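Local structure of hypothetical protein PH1320 (Pyrococcus horikoshii, 2E87) at residues N3-M8 and R67-S72; P75-E80 and V163-P168; D159-D164 and A195-T200; P168-A173 and Y216-T221. The protein binds GDP and is probably a GTP-binding protein of the Obg-related NOG1 family, although its cellular role is unknown. One frame throughout, in Å; residues are numbered along the deposited sequence.

Contact 1: N3-M8 and R67-S72; sequences NPFERM and RTPGLS. With SO4 (sulfate ion), chain B.
Two overlapping type I beta turns, Asn3 to Glu6 and Phe5 to Met8, lay the N-terminal tail of the NOG1-type helical domain against the loop between helices 38-67 and 76-86. An Asx turn shapes its start: OD1 of Asn3 accepts from N of Phe5 at 3.1 Å through an in-plane lone pair. The phenyl group of Phe5, with CG anti to the carbonyl carbon (chi1 -61°), is the hub of the contact. Pro69 sits over one face in a CH-pi contact, its CG 4.0 Å from the ring centroid and 21° off the normal. At the ring edge, CD2 of Leu71 lies 4.0 Å from CZ of Phe5, and CG2 of Thr68 approaches near the ring plane. The backbone of Pro4 also packs on the loop, its O 3.6 Å from CD of Pro69. CG of selenomethionine Met8 comes 3.4 Å from OG1 of Thr68, whose hydrogen-bond partner is the carbonyl of Val64 in helix 38-67. At the far end, a sulfate accepts from N of Ser72 (to O4, 3.0 Å) and is also bound by His92. The two arginine side chains cross at about a right angle: CG of Arg67 lies over one guanidinium face of Arg7, 3.8 Å from NH2, while the like-charged NH1 of Arg7 and NE of Arg67 remain 4.1 Å apart.

Contact 2: P75-E80 and V163-P168; sequences PKFYQE and VDLEIP. With SO4 (sulfate ion), chain D.
Leu165, in the connection running from helix 144-156 to strand 169-173 of the G domain, reaches into the first turn of helix 76-86, where Pro75 holds the N-cap position. Its CG stands anti to the carbonyl carbon (chi1 -57°), and its two methyls meet different partners. CD1 meets CG of Pro75 at 3.8 Å and bears obliquely on the Tyr78 ring, whereas CD2 lies 3.8 Å from CD2 of Phe77. The Phe77 ring also reaches Val163, with CE2 4.1 Å from CG2, and CD2 of Phe77 lies over one face of the Tyr78 ring, toward its rim. Tyr78 is tethered at its tip by the hydrogen bond from OH to the carbonyl O of Pro161. An alanine in place of Tyr78 removes ring and hydroxyl, and would probably loosen both the seat of Leu165 and the tie to the loop at Pro161. Around Leu165, the connection is shaped by Asp164, whose OD1 accepts twice, in an Asx turn from N of Glu166 at 2.9 Å, nearly along its C-O axis, and in the wider Asx motif from N of Ile167 at 3.2 Å, from above the carboxylate plane. Glu166 then forms a salt bridge to Arg348 of helix 323-350. At the helix start, a sulfate takes up an amide: its O2 accepts from N of Lys76 at a very short 2.5 Å.

Contact 3: D159-D164 and A195-T200; sequences DLPVVD and ASYPFT
Apolar contact centres on the pyrrolidine ring of Pro161. Its CG lies 3.6 Å from CD1 of Tyr197, the rings meeting obliquely, and 4.1 Å from CD of Pro198; Leu81 of helix 76-86 touches the same proline. Tyr197 has CG anti to its backbone N (chi1 -156°), and its hydroxyl is tied to the carbonyl of Ala239 in helix 234-241, so the ring that Pro161 rests on is anchored at its far end. A smaller patch forms farther along, where CG1 of Val163 meets CB of Ala195 at 4.0 Å, beside Val206 of strand 204-211.

Carbonyl oxygens make further close contacts. The carbonyl O of Ser196 lies 3.1 Å from CA of Pro161, and CB of Ser196 faces the carbonyl O of Asp159. The contact thus joins the loop after helix 144-156, in the NOG1-type helical part, to the edge of the G-domain sheet just past strand 193-195. The sequence of 195-200 is consistent with the G2 (switch I) region of Obg-type GTPases. One water bridges the two segments, accepting from N of Val162 at 2.8 Å and from N of Ser196 at 3.2 Å.

Hydrogen bonds within 195-200 shape the second partner. Tyr197 to Thr200 is a type II turn, with Phe199 at positive phi (71°). Its closing bond from N of Thr200 is weak, but OG1 of Thr200 donates to the same acceptor, O of Tyr197, at 2.7 Å and along an in-plane lone pair.

Contact 4: P168-A173 and Y216-T221; sequences PTVVIA and YQIIDT
Chi1 of 58° places OG1 of Thr221 in the crowded position between backbone N and carbonyl carbon, turned onto the neighbouring strand, where it donates to O of Ile172 at 2.9 Å from above the carbonyl plane. The same torsion carries CG2 of Thr221 to 3.5 Å from CG1 of Val171. Ile219 is likewise crowded at chi1 (67°), and its CD1 comes 3.8 Å from CG2 of Val171. Four nearly straight backbone bonds, Gln217 N to Pro168 O, Val170 N to Gln217 O, Ile219 N to Val170 O and Ile172 N to Ile219 O, join the strands in parallel. On the sheet face opposite Val171 and Ile219, CD1 of Ile172 packs 3.5 Å from CG2 of Ile218, and Leu184 of helix 180-187 touches both. An alanine at Thr221 lacks the hydroxyl and the CG2 methyl, and would probably weaken the end of the ladder, since the remaining bond from its N to O of Ile172 is weak. Strands 169-173 and 214-220 lie centrally in the sheet of a P-loop GTPase. The first leads into the GDP-binding Walker A loop; the second ends at Asp220, beside Ser181 and bonded to Asn205, a placing consistent with the G3 (Walker B) aspartate.

Overall arrangement
The four contacts run from the helical domain to the nucleotide-binding sheet. Contacts 1 and 2, centred 14 Å apart, meet where CG of Pro4 packs 3.8 Å from CD2 of Tyr78. Contact 3 lies 11 Å from contact 2 between centres and shares Val163 and Asp164 with it; CZ of Phe77 also lies 4.1 Å from CG of Pro161. Pro168 ends the connection of contact 2 and opens the strand of contact 4, while the Gln217 side chain of that contact touches Val163. Only contact 4 approaches the nucleotide, with the Asp220 side chain about 5 Å from GDP. Contact 1 is remote, its centre about 25 Å from that of contact 4.

Contact 1: N3-M8 and R67-S72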
# COMPACT_ATOMS: atom_id res chain seq x y z
N ASN A 3 4.05 5.93 -4.02
CA ASN A 3 3.51 5.45 -2.74
C ASN A 3 2.21 6.24 -2.52
O ASN A 3 2.24 7.46 -2.35
CB ASN A 3 4.51 5.70 -1.61
CG ASN A 3 4.14 4.97 -0.33
OD1 ASN A 3 3.09 5.22 0.26
ND2 ASN A 3 4.99 4.06 0.10
N PRO A 4 1.06 5.55 -2.49
CA PRO A 4 -0.28 6.13 -2.30
C PRO A 4 -0.45 7.00 -1.07
O PRO A 4 -1.35 7.84 -1.03
CB PRO A 4 -1.19 4.90 -2.22
CG PRO A 4 -0.38 3.78 -2.76
CD PRO A 4 1.02 4.10 -2.32
N PHE A 5 0.39 6.80 -0.07
CA PHE A 5 0.27 7.55 1.17
C PHE A 5 1.24 8.72 1.30
O PHE A 5 1.19 9.47 2.27
CB PHE A 5 0.42 6.60 2.37
CG PHE A 5 -0.63 5.52 2.42
CD1 PHE A 5 -0.49 4.36 1.67
CD2 PHE A 5 -1.79 5.69 3.16
CE1 PHE A 5 -1.49 3.40 1.65
CE2 PHE A 5 -2.80 4.74 3.14
CZ PHE A 5 -2.65 3.59 2.38
N GLU A 6 2.11 8.91 0.31
CA GLU A 6 3.08 9.99 0.39
C GLU A 6 2.41 11.31 0.75
O GLU A 6 3.03 12.18 1.34
CB GLU A 6 3.84 10.13 -0.94
CG GLU A 6 3.08 10.86 -2.03
CD GLU A 6 3.72 12.19 -2.38
OE1 GLU A 6 4.90 12.18 -2.79
OE2 GLU A 6 3.05 13.24 -2.23
N ARG A 7 1.14 11.44 0.39
CA ARG A 7 0.38 12.65 0.67
C ARG A 7 -0.24 12.67 2.08
O ARG A 7 -0.71 13.72 2.53
CB ARG A 7 -0.75 12.81 -0.36
CG ARG A 7 -0.34 13.40 -1.70
CD ARG A 7 -0.87 14.83 -1.84
NE ARG A 7 -2.34 14.88 -1.79
CZ ARG A 7 -3.04 15.99 -1.57
NH1 ARG A 7 -2.42 17.15 -1.37
NH2 ARG A 7 -4.37 15.93 -1.55
N MSE A 8 -0.26 11.52 2.75
CA MSE A 8 -0.84 11.47 4.09
C MSE A 8 -0.01 12.35 5.03
O MSE A 8 1.17 12.12 5.27
CB MSE A 8 -0.91 10.03 4.60
CG MSE A 8 -1.55 9.89 5.98
SE MSE A 8 -1.64 8.06 6.65
CE MSE A 8 0.02 7.40 5.95
N ARG A 67 -6.64 13.79 2.58
CA ARG A 67 -5.38 13.45 1.95
C ARG A 67 -4.92 12.00 2.06
O ARG A 67 -3.89 11.64 1.51
CB ARG A 67 -4.28 14.37 2.46
CG ARG A 67 -4.54 15.84 2.20
CD ARG A 67 -3.32 16.65 2.56
NE ARG A 67 -3.54 18.08 2.48
CZ ARG A 67 -2.68 18.98 2.95
NH1 ARG A 67 -1.56 18.57 3.53
NH2 ARG A 67 -2.94 20.27 2.86
N THR A 68 -5.67 11.19 2.78
CA THR A 68 -5.30 9.79 2.91
C THR A 68 -6.23 9.05 1.97
O THR A 68 -7.44 9.20 2.04
CB THR A 68 -5.51 9.28 4.36
OG1 THR A 68 -4.91 10.20 5.28
CG2 THR A 68 -4.86 7.91 4.53
N PRO A 69 -5.67 8.23 1.08
CA PRO A 69 -6.53 7.50 0.15
C PRO A 69 -7.45 6.50 0.86
O PRO A 69 -7.04 5.88 1.85
CB PRO A 69 -5.53 6.80 -0.75
CG PRO A 69 -4.46 6.42 0.24
CD PRO A 69 -4.29 7.73 1.00
N GLY A 70 -8.68 6.38 0.38
CA GLY A 70 -9.57 5.40 0.97
C GLY A 70 -8.99 4.05 0.56
O GLY A 70 -8.63 3.86 -0.60
N LEU A 71 -8.88 3.13 1.50
CA LEU A 71 -8.31 1.83 1.17
C LEU A 71 -9.02 1.13 0.01
O LEU A 71 -8.38 0.47 -0.80
CB LEU A 71 -8.30 0.93 2.41
CG LEU A 71 -7.61 1.46 3.68
CD1 LEU A 71 -7.53 0.33 4.71
CD2 LEU A 71 -6.21 1.98 3.39
N SER A 72 -10.34 1.29 -0.09
CA SER A 72 -11.12 0.65 -1.15
C SER A 72 -10.75 1.17 -2.54
O SER A 72 -11.04 0.52 -3.53
CB SER A 72 -12.61 0.86 -0.92
OG SER A 72 -12.96 2.22 -1.09
S SO4 B . -12.43 3.55 2.03
O1 SO4 B . -12.16 4.24 0.70
O2 SO4 B . -11.27 3.74 3.03
O3 SO4 B . -13.69 4.22 2.59
O4 SO4 B . -12.56 2.06 1.79

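Contact 2: P75-E80 and V163-P168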
# COMPACT_ATOMS: atom_id res chain seq x y z
N PRO A 75 -5.32 -0.45 -5.33
CA PRO A 75 -5.29 -1.72 -6.05
C PRO A 75 -5.26 -2.83 -4.98
O PRO A 75 -4.70 -2.62 -3.90
CB PRO A 75 -3.99 -1.63 -6.84
CG PRO A 75 -3.88 -0.17 -7.14
CD PRO A 75 -4.28 0.47 -5.83
N LYS A 76 -5.87 -3.98 -5.26
CA LYS A 76 -5.92 -5.09 -4.31
C LYS A 76 -4.59 -5.44 -3.68
O LYS A 76 -4.53 -5.79 -2.51
CB LYS A 76 -6.49 -6.34 -4.98
CG LYS A 76 -7.97 -6.23 -5.30
CD LYS A 76 -8.57 -7.56 -5.73
CE LYS A 76 -10.07 -7.44 -6.00
NZ LYS A 76 -10.72 -8.78 -6.18
N PHE A 77 -3.52 -5.35 -4.46
CA PHE A 77 -2.19 -5.65 -3.97
C PHE A 77 -1.82 -4.76 -2.79
O PHE A 77 -1.34 -5.25 -1.78
CB PHE A 77 -1.17 -5.50 -5.11
CG PHE A 77 0.26 -5.59 -4.67
CD1 PHE A 77 0.81 -6.80 -4.25
CD2 PHE A 77 1.07 -4.45 -4.65
CE1 PHE A 77 2.13 -6.88 -3.82
CE2 PHE A 77 2.40 -4.51 -4.23
CZ PHE A 77 2.93 -5.75 -3.81
N TYR A 78 -2.06 -3.45 -2.93
CA TYR A 78 -1.76 -2.53 -1.84
C TYR A 78 -2.74 -2.71 -0.67
O TYR A 78 -2.37 -2.55 0.49
CB TYR A 78 -1.77 -1.08 -2.32
CG TYR A 78 -0.47 -0.64 -2.96
CD1 TYR A 78 0.75 -1.07 -2.45
CD2 TYR A 78 -0.45 0.22 -4.06
CE1 TYR A 78 1.95 -0.67 -3.00
CE2 TYR A 78 0.77 0.63 -4.62
CZ TYR A 78 1.96 0.18 -4.08
OH TYR A 78 3.17 0.57 -4.59
N GLN A 79 -3.98 -3.06 -0.98
CA GLN A 79 -4.94 -3.28 0.10
C GLN A 79 -4.41 -4.42 0.95
O GLN A 79 -4.46 -4.41 2.17
CB GLN A 79 -6.31 -3.64 -0.47
CG GLN A 79 -7.08 -2.44 -0.95
CD GLN A 79 -8.40 -2.81 -1.58
OE1 GLN A 79 -9.14 -3.65 -1.06
NE2 GLN A 79 -8.71 -2.19 -2.70
N GLU A 80 -3.86 -5.42 0.28
CA GLU A 80 -3.32 -6.57 0.99
C GLU A 80 -2.08 -6.19 1.82
O GLU A 80 -1.99 -6.51 3.00
CB GLU A 80 -3.01 -7.67 -0.02
CG GLU A 80 -3.14 -9.06 0.50
CD GLU A 80 -4.48 -9.31 1.17
OE1 GLU A 80 -5.52 -8.88 0.64
OE2 GLU A 80 -4.48 -9.96 2.22
N VAL A 163 6.28 -0.37 -6.86
CA VAL A 163 6.23 -1.10 -8.13
C VAL A 163 5.06 -0.67 -9.00
O VAL A 163 4.10 -0.05 -8.51
CB VAL A 163 6.11 -2.62 -7.90
CG1 VAL A 163 7.38 -3.14 -7.30
CG2 VAL A 163 4.96 -2.92 -6.98
N ASP A 164 5.14 -0.99 -10.28
CA ASP A 164 4.09 -0.62 -11.22
C ASP A 164 2.92 -1.56 -11.05
O ASP A 164 3.08 -2.78 -11.12
CB ASP A 164 4.61 -0.69 -12.67
CG ASP A 164 3.71 0.05 -13.65
OD1 ASP A 164 2.51 -0.28 -13.72
OD2 ASP A 164 4.20 0.97 -14.35
N LEU A 165 1.74 -1.00 -10.85
CA LEU A 165 0.57 -1.83 -10.65
C LEU A 165 -0.38 -1.95 -11.83
O LEU A 165 -1.41 -2.61 -11.72
CB LEU A 165 -0.19 -1.34 -9.43
CG LEU A 165 0.66 -1.34 -8.16
CD1 LEU A 165 -0.24 -1.06 -6.99
CD2 LEU A 165 1.35 -2.67 -7.97
N GLU A 166 -0.04 -1.34 -12.96
CA GLU A 166 -0.91 -1.45 -14.13
C GLU A 166 -0.39 -2.43 -15.16
O GLU A 166 -1.11 -3.30 -15.62
CB GLU A 166 -1.10 -0.11 -14.84
CG GLU A 166 -1.91 0.93 -14.10
CD GLU A 166 -2.37 2.04 -15.03
OE1 GLU A 166 -1.53 2.61 -15.77
OE2 GLU A 166 -3.58 2.34 -15.03
N ILE A 167 0.87 -2.26 -15.55
CA ILE A 167 1.44 -3.11 -16.58
C ILE A 167 1.62 -4.58 -16.19
O ILE A 167 1.82 -4.92 -15.01
CB ILE A 167 2.78 -2.54 -17.06
CG1 ILE A 167 3.84 -2.69 -15.98
CG2 ILE A 167 2.59 -1.07 -17.42
CD1 ILE A 167 5.23 -2.41 -16.48
N PRO A 168 1.58 -5.48 -17.18
CA PRO A 168 1.74 -6.91 -16.89
C PRO A 168 3.03 -7.17 -16.12
O PRO A 168 4.08 -6.62 -16.43
CB PRO A 168 1.76 -7.56 -18.29
CG PRO A 168 1.12 -6.51 -19.20
CD PRO A 168 1.66 -5.22 -18.63
S SO4 D . -6.73 -4.21 -8.94
O1 SO4 D . -5.38 -3.91 -9.63
O2 SO4 D . -6.58 -4.66 -7.51
O3 SO4 D . -7.56 -2.93 -8.98
O4 SO4 D . -7.45 -5.36 -9.66

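Contact 3: D159-D164 and A195-T200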
# COMPACT_ATOMS: atom_id res chain seq x y z
N ASP A 159 7.13 2.16 3.66
CA ASP A 159 7.84 0.99 3.16
C ASP A 159 7.04 0.13 2.19
O ASP A 159 7.39 -1.03 1.96
CB ASP A 159 8.31 0.10 4.30
CG ASP A 159 9.25 0.81 5.25
OD1 ASP A 159 10.16 1.52 4.76
OD2 ASP A 159 9.08 0.64 6.48
N LEU A 160 5.95 0.65 1.64
CA LEU A 160 5.19 -0.16 0.70
C LEU A 160 6.07 -0.40 -0.52
O LEU A 160 6.81 0.47 -0.93
CB LEU A 160 3.91 0.54 0.26
CG LEU A 160 2.75 0.47 1.24
CD1 LEU A 160 1.61 1.34 0.71
CD2 LEU A 160 2.31 -0.98 1.42
N PRO A 161 5.99 -1.59 -1.10
CA PRO A 161 6.79 -1.90 -2.29
C PRO A 161 6.49 -0.89 -3.39
O PRO A 161 5.34 -0.74 -3.78
CB PRO A 161 6.29 -3.28 -2.69
CG PRO A 161 5.72 -3.84 -1.45
CD PRO A 161 5.05 -2.68 -0.79
N VAL A 162 7.52 -0.21 -3.88
CA VAL A 162 7.36 0.76 -4.97
C VAL A 162 7.43 0.00 -6.31
O VAL A 162 8.52 -0.26 -6.82
CB VAL A 162 8.49 1.83 -4.94
CG1 VAL A 162 8.51 2.63 -6.25
CG2 VAL A 162 8.29 2.76 -3.76
N VAL A 163 6.28 -0.37 -6.86
CA VAL A 163 6.23 -1.10 -8.13
C VAL A 163 5.06 -0.67 -9.00
O VAL A 163 4.10 -0.05 -8.51
CB VAL A 163 6.11 -2.62 -7.90
CG1 VAL A 163 7.38 -3.14 -7.30
CG2 VAL A 163 4.96 -2.92 -6.98
N ASP A 164 5.14 -0.99 -10.28
CA ASP A 164 4.09 -0.62 -11.22
C ASP A 164 2.92 -1.56 -11.05
O ASP A 164 3.08 -2.78 -11.12
CB ASP A 164 4.61 -0.69 -12.67
CG ASP A 164 3.71 0.05 -13.65
OD1 ASP A 164 2.51 -0.28 -13.72
OD2 ASP A 164 4.20 0.97 -14.35
N ALA A 195 12.84 -2.97 -4.60
CA ALA A 195 11.61 -2.58 -3.94
C ALA A 195 11.61 -3.17 -2.54
O ALA A 195 12.08 -4.28 -2.33
CB ALA A 195 10.41 -3.09 -4.70
N SER A 196 11.08 -2.41 -1.58
CA SER A 196 11.00 -2.90 -0.22
C SER A 196 9.85 -3.88 -0.19
O SER A 196 8.86 -3.70 -0.89
CB SER A 196 10.70 -1.75 0.74
OG SER A 196 11.83 -0.91 0.86
N TYR A 197 9.97 -4.93 0.60
CA TYR A 197 8.87 -5.86 0.68
C TYR A 197 8.75 -6.45 2.08
O TYR A 197 9.73 -6.93 2.64
CB TYR A 197 9.03 -6.98 -0.34
CG TYR A 197 7.71 -7.60 -0.71
CD1 TYR A 197 7.03 -7.22 -1.87
CD2 TYR A 197 7.13 -8.56 0.12
CE1 TYR A 197 5.80 -7.80 -2.20
CE2 TYR A 197 5.92 -9.14 -0.19
CZ TYR A 197 5.25 -8.77 -1.35
OH TYR A 197 4.08 -9.40 -1.65
N PRO A 198 7.54 -6.42 2.65
CA PRO A 198 7.32 -6.96 4.00
C PRO A 198 7.86 -8.38 4.17
O PRO A 198 7.64 -9.24 3.32
CB PRO A 198 5.80 -6.89 4.13
CG PRO A 198 5.48 -5.65 3.35
CD PRO A 198 6.31 -5.83 2.11
N PHE A 199 8.57 -8.61 5.27
CA PHE A 199 9.15 -9.93 5.58
C PHE A 199 10.33 -10.38 4.72
O PHE A 199 10.62 -11.57 4.61
CB PHE A 199 8.07 -11.02 5.56
CG PHE A 199 6.96 -10.77 6.54
CD1 PHE A 199 5.90 -9.94 6.21
CD2 PHE A 199 7.02 -11.30 7.82
CE1 PHE A 199 4.92 -9.63 7.14
CE2 PHE A 199 6.04 -11.00 8.76
CZ PHE A 199 4.99 -10.17 8.42
N THR A 200 11.01 -9.43 4.09
CA THR A 200 12.17 -9.79 3.30
C THR A 200 13.35 -9.08 3.93
O THR A 200 13.20 -8.03 4.57
CB THR A 200 12.08 -9.37 1.81
OG1 THR A 200 12.06 -7.93 1.71
CG2 THR A 200 10.84 -9.97 1.15
O HOH W 1 10.06 0.34 -2.76

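Contact 4: P168-A173 and Y216-T221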
# COMPACT_ATOMS: atom_id res chain seq x y z
N PRO A 168 1.58 -5.48 -17.18
CA PRO A 168 1.74 -6.91 -16.89
C PRO A 168 3.03 -7.17 -16.12
O PRO A 168 4.08 -6.62 -16.43
CB PRO A 168 1.76 -7.56 -18.29
CG PRO A 168 1.12 -6.51 -19.20
CD PRO A 168 1.66 -5.22 -18.63
N THR A 169 2.94 -8.01 -15.10
CA THR A 169 4.14 -8.32 -14.31
C THR A 169 4.45 -9.80 -14.31
O THR A 169 3.55 -10.64 -14.22
CB THR A 169 4.00 -7.85 -12.82
OG1 THR A 169 3.92 -6.43 -12.76
CG2 THR A 169 5.22 -8.28 -12.00
N VAL A 170 5.74 -10.11 -14.43
CA VAL A 170 6.22 -11.48 -14.37
C VAL A 170 6.87 -11.64 -13.00
O VAL A 170 7.68 -10.81 -12.57
CB VAL A 170 7.29 -11.77 -15.44
CG1 VAL A 170 7.80 -13.20 -15.26
CG2 VAL A 170 6.71 -11.60 -16.84
N VAL A 171 6.49 -12.71 -12.30
CA VAL A 171 7.01 -13.02 -10.97
C VAL A 171 7.89 -14.27 -11.07
O VAL A 171 7.42 -15.34 -11.44
CB VAL A 171 5.84 -13.28 -9.97
CG1 VAL A 171 6.38 -13.64 -8.62
CG2 VAL A 171 4.96 -12.04 -9.86
N ILE A 172 9.18 -14.12 -10.76
CA ILE A 172 10.15 -15.21 -10.81
C ILE A 172 10.31 -15.91 -9.45
O ILE A 172 10.68 -15.28 -8.47
CB ILE A 172 11.53 -14.69 -11.31
CG1 ILE A 172 11.37 -14.04 -12.68
CG2 ILE A 172 12.54 -15.84 -11.41
CD1 ILE A 172 12.62 -13.27 -13.15
N ALA A 173 10.02 -17.21 -9.43
CA ALA A 173 10.10 -18.03 -8.20
C ALA A 173 11.14 -19.16 -8.27
O ALA A 173 11.71 -19.45 -9.33
CB ALA A 173 8.72 -18.61 -7.90
N TYR A 216 6.90 -4.46 -19.80
CA TYR A 216 6.64 -5.65 -19.00
C TYR A 216 7.47 -5.56 -17.74
O TYR A 216 8.68 -5.34 -17.80
CB TYR A 216 7.01 -6.92 -19.75
CG TYR A 216 6.18 -7.14 -20.97
CD1 TYR A 216 6.54 -6.57 -22.18
CD2 TYR A 216 4.99 -7.87 -20.91
CE1 TYR A 216 5.75 -6.72 -23.31
CE2 TYR A 216 4.19 -8.02 -22.03
CZ TYR A 216 4.58 -7.44 -23.23
OH TYR A 216 3.79 -7.56 -24.35
N GLN A 217 6.82 -5.70 -16.60
CA GLN A 217 7.52 -5.63 -15.33
C GLN A 217 8.02 -7.03 -14.90
O GLN A 217 7.30 -8.02 -15.01
CB GLN A 217 6.60 -5.03 -14.27
CG GLN A 217 7.32 -4.68 -12.99
CD GLN A 217 6.43 -4.00 -11.98
OE1 GLN A 217 5.40 -4.56 -11.56
NE2 GLN A 217 6.80 -2.80 -11.57
N ILE A 218 9.24 -7.10 -14.39
CA ILE A 218 9.82 -8.36 -13.93
C ILE A 218 10.29 -8.22 -12.48
O ILE A 218 11.02 -7.28 -12.16
CB ILE A 218 11.08 -8.78 -14.76
CG1 ILE A 218 10.86 -8.54 -16.26
CG2 ILE A 218 11.38 -10.24 -14.51
CD1 ILE A 218 9.75 -9.36 -16.89
N ILE A 219 9.88 -9.14 -11.61
CA ILE A 219 10.33 -9.11 -10.21
C ILE A 219 10.73 -10.51 -9.78
O ILE A 219 10.23 -11.50 -10.31
CB ILE A 219 9.23 -8.64 -9.22
CG1 ILE A 219 8.10 -9.65 -9.16
CG2 ILE A 219 8.69 -7.29 -9.64
CD1 ILE A 219 7.06 -9.35 -8.09
N ASP A 220 11.66 -10.60 -8.84
CA ASP A 220 12.04 -11.91 -8.31
C ASP A 220 11.50 -11.98 -6.89
O ASP A 220 11.07 -10.96 -6.32
CB ASP A 220 13.55 -12.18 -8.37
CG ASP A 220 14.37 -11.14 -7.64
OD1 ASP A 220 13.81 -10.16 -7.10
OD2 ASP A 220 15.60 -11.33 -7.62
N THR A 221 11.51 -13.16 -6.29
CA THR A 221 10.92 -13.30 -4.98
C THR A 221 11.78 -13.84 -3.85
O THR A 221 11.32 -14.65 -3.04
CB THR A 221 9.67 -14.16 -5.11
OG1 THR A 221 10.02 -15.42 -5.67
CG2 THR A 221 8.66 -13.47 -6.02